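Local coordinates for protein type-iv like pilin ttha1219 (Thermus thermophilus, PDB 5G23) that is a type IV pilin-like protein, probably assembled into or alongside pili linked to natural competence and DNA uptake, with similarities to type II secretion pseudopilins, at residues G106-G119 with P128-V142. Sequence-based numbering, arbitrary orientation.
Sequences GTGYEVNQGALRWG and PLPNNPVLGGDEVQV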
loop_
_atom_site.group_PDB
_atom_site.type_symbol
_atom_site.label_atom_id
_atom_site.label_comp_id
_atom_site.label_asym_id
_atom_site.label_seq_id
_atom_site.Cartn_x
_atom_site.Cartn_y
_atom_site.Cartn_z
ATOM N N GLY B 106 12.773 -11.022 -2.917
ATOM C CA GLY B 106 11.767 -11.360 -3.899
ATOM C C GLY B 106 10.385 -10.948 -3.448
ATOM O O GLY B 106 10.068 -10.840 -2.257
ATOM N N THR B 107 9.528 -10.829 -4.426
ATOM C CA THR B 107 8.166 -10.470 -4.230
ATOM C C THR B 107 7.330 -11.155 -5.284
ATOM O O THR B 107 7.765 -11.310 -6.441
ATOM C CB THR B 107 8.025 -8.918 -4.265
ATOM O OG1 THR B 107 6.728 -8.557 -3.761
ATOM C CG2 THR B 107 8.214 -8.345 -5.670
ATOM N N GLY B 108 6.137 -11.553 -4.906
ATOM C CA GLY B 108 5.182 -12.218 -5.839
ATOM C C GLY B 108 3.703 -11.958 -5.554
ATOM O O GLY B 108 3.267 -11.864 -4.383
ATOM N N TYR B 109 2.930 -11.846 -6.635
ATOM C CA TYR B 109 1.521 -11.682 -6.565
ATOM C C TYR B 109 0.862 -12.733 -7.433
ATOM O O TYR B 109 1.347 -13.013 -8.538
ATOM C CB TYR B 109 1.123 -10.288 -7.089
ATOM C CG TYR B 109 1.596 -9.206 -6.221
ATOM C CD1 TYR B 109 0.864 -8.863 -5.067
ATOM C CD2 TYR B 109 2.679 -8.464 -6.543
ATOM C CE1 TYR B 109 1.305 -7.854 -4.241
ATOM C CE2 TYR B 109 3.123 -7.444 -5.728
ATOM C CZ TYR B 109 2.434 -7.154 -4.578
ATOM O OH TYR B 109 2.833 -6.089 -3.803
ATOM N N GLU B 110 -0.246 -13.272 -6.966
ATOM C CA GLU B 110 -1.097 -14.229 -7.735
ATOM C C GLU B 110 -2.531 -14.167 -7.300
ATOM O O GLU B 110 -2.790 -13.771 -6.195
ATOM C CB GLU B 110 -0.648 -15.670 -7.418
ATOM C CG GLU B 110 0.770 -16.022 -7.806
ATOM C CD GLU B 110 1.021 -17.519 -7.828
ATOM O OE1 GLU B 110 0.034 -18.313 -8.001
ATOM O OE2 GLU B 110 2.213 -17.899 -7.637
ATOM N N VAL B 111 -3.453 -14.601 -8.154
ATOM C CA VAL B 111 -4.866 -14.738 -7.782
ATOM C C VAL B 111 -5.197 -16.226 -7.687
ATOM O O VAL B 111 -4.782 -17.030 -8.510
ATOM C CB VAL B 111 -5.839 -14.087 -8.785
ATOM C CG1 VAL B 111 -7.303 -14.432 -8.487
ATOM C CG2 VAL B 111 -5.725 -12.611 -8.701
ATOM N N ASN B 112 -5.938 -16.558 -6.662
ATOM C CA ASN B 112 -6.446 -17.925 -6.492
ATOM C C ASN B 112 -7.800 -17.850 -5.791
ATOM O O ASN B 112 -7.926 -17.119 -4.788
ATOM C CB ASN B 112 -5.467 -18.714 -5.617
ATOM C CG ASN B 112 -6.047 -20.070 -5.199
ATOM O OD1 ASN B 112 -6.453 -20.266 -4.047
ATOM N ND2 ASN B 112 -6.129 -20.985 -6.152
ATOM N N GLN B 113 -8.798 -18.590 -6.292
ATOM C CA GLN B 113 -10.125 -18.634 -5.663
ATOM C C GLN B 113 -10.703 -17.237 -5.324
ATOM O O GLN B 113 -11.193 -16.982 -4.197
ATOM C CB GLN B 113 -10.086 -19.478 -4.403
ATOM C CG GLN B 113 -9.798 -20.928 -4.703
ATOM C CD GLN B 113 -9.928 -21.771 -3.459
ATOM O OE1 GLN B 113 -9.990 -21.261 -2.333
ATOM N NE2 GLN B 113 -9.995 -23.063 -3.649
ATOM N N GLY B 114 -10.622 -16.329 -6.297
ATOM C CA GLY B 114 -11.272 -15.004 -6.132
ATOM C C GLY B 114 -10.531 -14.034 -5.225
ATOM O O GLY B 114 -11.088 -12.987 -4.861
ATOM N N ALA B 115 -9.298 -14.378 -4.815
ATOM C CA ALA B 115 -8.434 -13.517 -3.963
ATOM C C ALA B 115 -7.064 -13.235 -4.603
ATOM O O ALA B 115 -6.446 -14.144 -5.152
ATOM C CB ALA B 115 -8.210 -14.152 -2.604
ATOM N N LEU B 116 -6.627 -11.973 -4.531
ATOM C CA LEU B 116 -5.322 -11.621 -4.852
ATOM C C LEU B 116 -4.475 -11.827 -3.577
ATOM O O LEU B 116 -4.842 -11.357 -2.536
ATOM C CB LEU B 116 -5.267 -10.161 -5.332
ATOM C CG LEU B 116 -3.899 -9.566 -5.680
ATOM C CD1 LEU B 116 -3.287 -10.189 -6.905
ATOM C CD2 LEU B 116 -4.043 -8.059 -5.874
ATOM N N ARG B 117 -3.341 -12.478 -3.736
ATOM C CA ARG B 117 -2.401 -12.773 -2.675
ATOM C C ARG B 117 -0.966 -12.355 -2.980
ATOM O O ARG B 117 -0.579 -12.181 -4.134
ATOM C CB ARG B 117 -2.443 -14.259 -2.363
ATOM C CG ARG B 117 -3.791 -14.766 -1.859
ATOM C CD ARG B 117 -3.649 -16.228 -1.419
ATOM N NE ARG B 117 -4.865 -16.748 -0.843
ATOM C CZ ARG B 117 -5.925 -17.149 -1.571
ATOM N NH1 ARG B 117 -5.905 -17.090 -2.924
ATOM N NH2 ARG B 117 -7.025 -17.583 -0.973
ATOM N N TRP B 118 -0.197 -12.139 -1.926
ATOM C CA TRP B 118 1.144 -11.669 -2.003
ATOM C C TRP B 118 2.092 -12.513 -1.204
ATOM O O TRP B 118 1.723 -13.031 -0.097
ATOM C CB TRP B 118 1.195 -10.237 -1.427
ATOM C CG TRP B 118 2.587 -9.659 -1.305
ATOM C CD1 TRP B 118 3.505 -9.406 -2.318
ATOM C CD2 TRP B 118 3.239 -9.269 -0.093
ATOM N NE1 TRP B 118 4.646 -8.839 -1.809
ATOM C CE2 TRP B 118 4.519 -8.752 -0.450
ATOM C CE3 TRP B 118 2.838 -9.240 1.251
ATOM C CZ2 TRP B 118 5.434 -8.304 0.497
ATOM C CZ3 TRP B 118 3.778 -8.744 2.229
ATOM C CH2 TRP B 118 5.046 -8.299 1.824
ATOM N N GLY B 119 3.312 -12.666 -1.682
ATOM C CA GLY B 119 4.386 -13.206 -0.819
ATOM C C GLY B 119 5.751 -12.592 -1.059
ATOM O O GLY B 119 5.958 -11.885 -2.052
ATOM N N PRO B 128 8.913 -16.685 -3.878
ATOM C CA PRO B 128 7.951 -16.222 -2.868
ATOM C C PRO B 128 6.748 -17.163 -2.671
ATOM O O PRO B 128 6.203 -17.633 -3.634
ATOM C CB PRO B 128 7.475 -14.881 -3.417
ATOM C CG PRO B 128 8.165 -14.634 -4.734
ATOM C CD PRO B 128 9.008 -15.841 -5.071
ATOM N N LEU B 129 6.288 -17.406 -1.443
ATOM C CA LEU B 129 5.075 -18.115 -1.273
ATOM C C LEU B 129 3.913 -17.154 -1.088
ATOM O O LEU B 129 3.929 -16.371 -0.118
ATOM C CB LEU B 129 5.215 -18.912 0.025
ATOM C CG LEU B 129 4.718 -20.267 0.330
ATOM C CD1 LEU B 129 4.981 -21.131 -0.880
ATOM C CD2 LEU B 129 5.400 -20.832 1.551
ATOM N N PRO B 130 2.896 -17.208 -1.931
ATOM C CA PRO B 130 1.927 -16.130 -1.981
ATOM C C PRO B 130 0.766 -16.470 -1.105
ATOM O O PRO B 130 -0.336 -16.797 -1.579
ATOM C CB PRO B 130 1.494 -16.057 -3.466
ATOM C CG PRO B 130 1.970 -17.365 -4.095
ATOM C CD PRO B 130 2.733 -18.150 -3.060
ATOM N N ASN B 131 0.977 -16.300 0.178
ATOM C CA ASN B 131 -0.007 -16.754 1.114
ATOM C C ASN B 131 -0.573 -15.643 1.937
ATOM O O ASN B 131 -1.348 -15.899 2.843
ATOM C CB ASN B 131 0.554 -17.863 1.993
ATOM C CG ASN B 131 1.872 -17.500 2.662
ATOM O OD1 ASN B 131 2.326 -16.368 2.674
ATOM N ND2 ASN B 131 2.511 -18.530 3.220
ATOM N N ASN B 132 -0.232 -14.399 1.619
ATOM C CA ASN B 132 -0.716 -13.244 2.396
ATOM C C ASN B 132 -1.854 -12.594 1.645
ATOM O O ASN B 132 -1.758 -12.321 0.465
ATOM C CB ASN B 132 0.342 -12.206 2.643
ATOM C CG ASN B 132 1.467 -12.729 3.504
ATOM O OD1 ASN B 132 1.247 -13.093 4.638
ATOM N ND2 ASN B 132 2.682 -12.784 2.957
ATOM N N PRO B 133 -2.979 -12.402 2.323
ATOM C CA PRO B 133 -4.098 -11.816 1.574
ATOM C C PRO B 133 -3.855 -10.380 1.154
ATOM O O PRO B 133 -3.239 -9.620 1.888
ATOM C CB PRO B 133 -5.269 -11.831 2.575
ATOM C CG PRO B 133 -4.814 -12.671 3.751
ATOM C CD PRO B 133 -3.321 -12.830 3.693
ATOM N N VAL B 134 -4.283 -10.004 -0.029
ATOM C CA VAL B 134 -4.282 -8.592 -0.354
ATOM C C VAL B 134 -5.725 -8.104 -0.434
ATOM O O VAL B 134 -6.121 -7.202 0.281
ATOM C CB VAL B 134 -3.555 -8.343 -1.721
ATOM C CG1 VAL B 134 -3.566 -6.851 -2.113
ATOM C CG2 VAL B 134 -2.101 -8.787 -1.594
ATOM N N LEU B 135 -6.509 -8.741 -1.295
ATOM C CA LEU B 135 -7.840 -8.305 -1.616
ATOM C C LEU B 135 -8.627 -9.582 -1.991
ATOM O O LEU B 135 -8.185 -10.357 -2.819
ATOM C CB LEU B 135 -7.778 -7.347 -2.877
ATOM C CG LEU B 135 -9.128 -6.789 -3.372
ATOM C CD1 LEU B 135 -9.752 -5.880 -2.373
ATOM C CD2 LEU B 135 -8.966 -6.013 -4.649
ATOM N N GLY B 136 -9.842 -9.703 -1.474
ATOM C CA GLY B 136 -10.824 -10.583 -2.024
ATOM C C GLY B 136 -10.915 -11.916 -1.298
ATOM O O GLY B 136 -10.402 -12.065 -0.237
ATOM N N GLY B 137 -11.578 -12.869 -1.951
ATOM C CA GLY B 137 -11.773 -14.227 -1.427
ATOM C C GLY B 137 -12.925 -14.257 -0.394
ATOM O O GLY B 137 -13.026 -15.177 0.422
ATOM N N ASP B 138 -13.812 -13.275 -0.433
ATOM C CA ASP B 138 -14.961 -13.244 0.453
ATOM C C ASP B 138 -16.132 -12.521 -0.210
ATOM O O ASP B 138 -16.526 -12.832 -1.326
ATOM C CB ASP B 138 -14.520 -12.556 1.801
ATOM C CG ASP B 138 -13.773 -11.093 1.634
ATOM O OD1 ASP B 138 -14.002 -10.234 0.728
ATOM O OD2 ASP B 138 -12.892 -10.766 2.482
ATOM N N GLU B 139 -16.655 -11.529 0.463
ATOM C CA GLU B 139 -17.664 -10.654 -0.071
ATOM C C GLU B 139 -17.105 -10.095 -1.395
ATOM O O GLU B 139 -17.828 -10.011 -2.402
ATOM C CB GLU B 139 -17.968 -9.568 1.035
ATOM C CG GLU B 139 -19.006 -8.520 0.713
ATOM C CD GLU B 139 -19.193 -7.478 1.842
ATOM O OE1 GLU B 139 -18.904 -7.815 3.019
ATOM O OE2 GLU B 139 -19.662 -6.328 1.576
ATOM N N VAL B 140 -15.836 -9.681 -1.381
ATOM C CA VAL B 140 -15.176 -9.165 -2.599
ATOM C C VAL B 140 -14.628 -10.343 -3.344
ATOM O O VAL B 140 -13.920 -11.138 -2.786
ATOM C CB VAL B 140 -14.033 -8.164 -2.302
ATOM C CG1 VAL B 140 -13.334 -7.747 -3.559
ATOM C CG2 VAL B 140 -14.536 -6.960 -1.500
ATOM N N GLN B 141 -14.938 -10.414 -4.623
ATOM C CA GLN B 141 -14.355 -11.425 -5.518
ATOM C C GLN B 141 -13.528 -10.758 -6.548
ATOM O O GLN B 141 -14.022 -9.859 -7.281
ATOM C CB GLN B 141 -15.464 -12.234 -6.205
ATOM C CG GLN B 141 -16.190 -13.143 -5.219
ATOM C CD GLN B 141 -15.338 -14.311 -4.819
ATOM O OE1 GLN B 141 -14.794 -15.044 -5.673
ATOM N NE2 GLN B 141 -15.204 -14.508 -3.527
ATOM N N VAL B 142 -12.266 -11.154 -6.646
ATOM C CA VAL B 142 -11.378 -10.689 -7.708
ATOM C C VAL B 142 -11.644 -11.606 -8.894
ATOM O O VAL B 142 -11.290 -12.758 -8.840
ATOM C CB VAL B 142 -9.884 -10.654 -7.228
ATOM C CG1 VAL B 142 -8.962 -10.236 -8.361
ATOM C CG2 VAL B 142 -9.748 -9.653 -6.095
HETATM O O HOH W 1 -13.640 -16.830 -2.916
#
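The carbonyl oxygen of L116 takes two backbone donors from 128-142: V134 N, at 2.9 Å, and, more weakly, L135 N. Two consecutive residues thus face L116, a classic beta bulge, and L116 N gives a 2.8 Å bond to L135 O. A second classic bulge sets N131 and N132 against W118, whose O receives N132 N. N132 suits its place because its short amide also reaches that oxygen, weakly, through ND2, 3.9 Å from W118 CE3, ring and amide planes 42° apart. Both bulges lie in the hairpin that 132-134 forms with 115-122, at the margin of the seven-stranded antiparallel sheet; L135 rests on E48 and L49 of helix 44-61. Branched V134 suits this edge: CG1 lies alongside L116 CD2, CG2 reaches W118 CB at 3.6 Å, and L51 of the second subunit packs on it too. V142 N meets G114 O almost straight, tying the type I' turn 112-115 to strand 141-151 of the four-stranded sheet. Glycine suits G114 by its positive phi (77°); a CB would also strike Q141 OE1. R117 turns CG beside its backbone N (chi1 -62°) and extends, CD passing 3.4 Å from P130 O, to bring NH1 to N112 O at 2.7 Å; A115 N approaches from the opposite face. A leucine here would probably leave N112 O without its side-chain donor. W118 NE1 donates to T107 OG1, which also bonds E59.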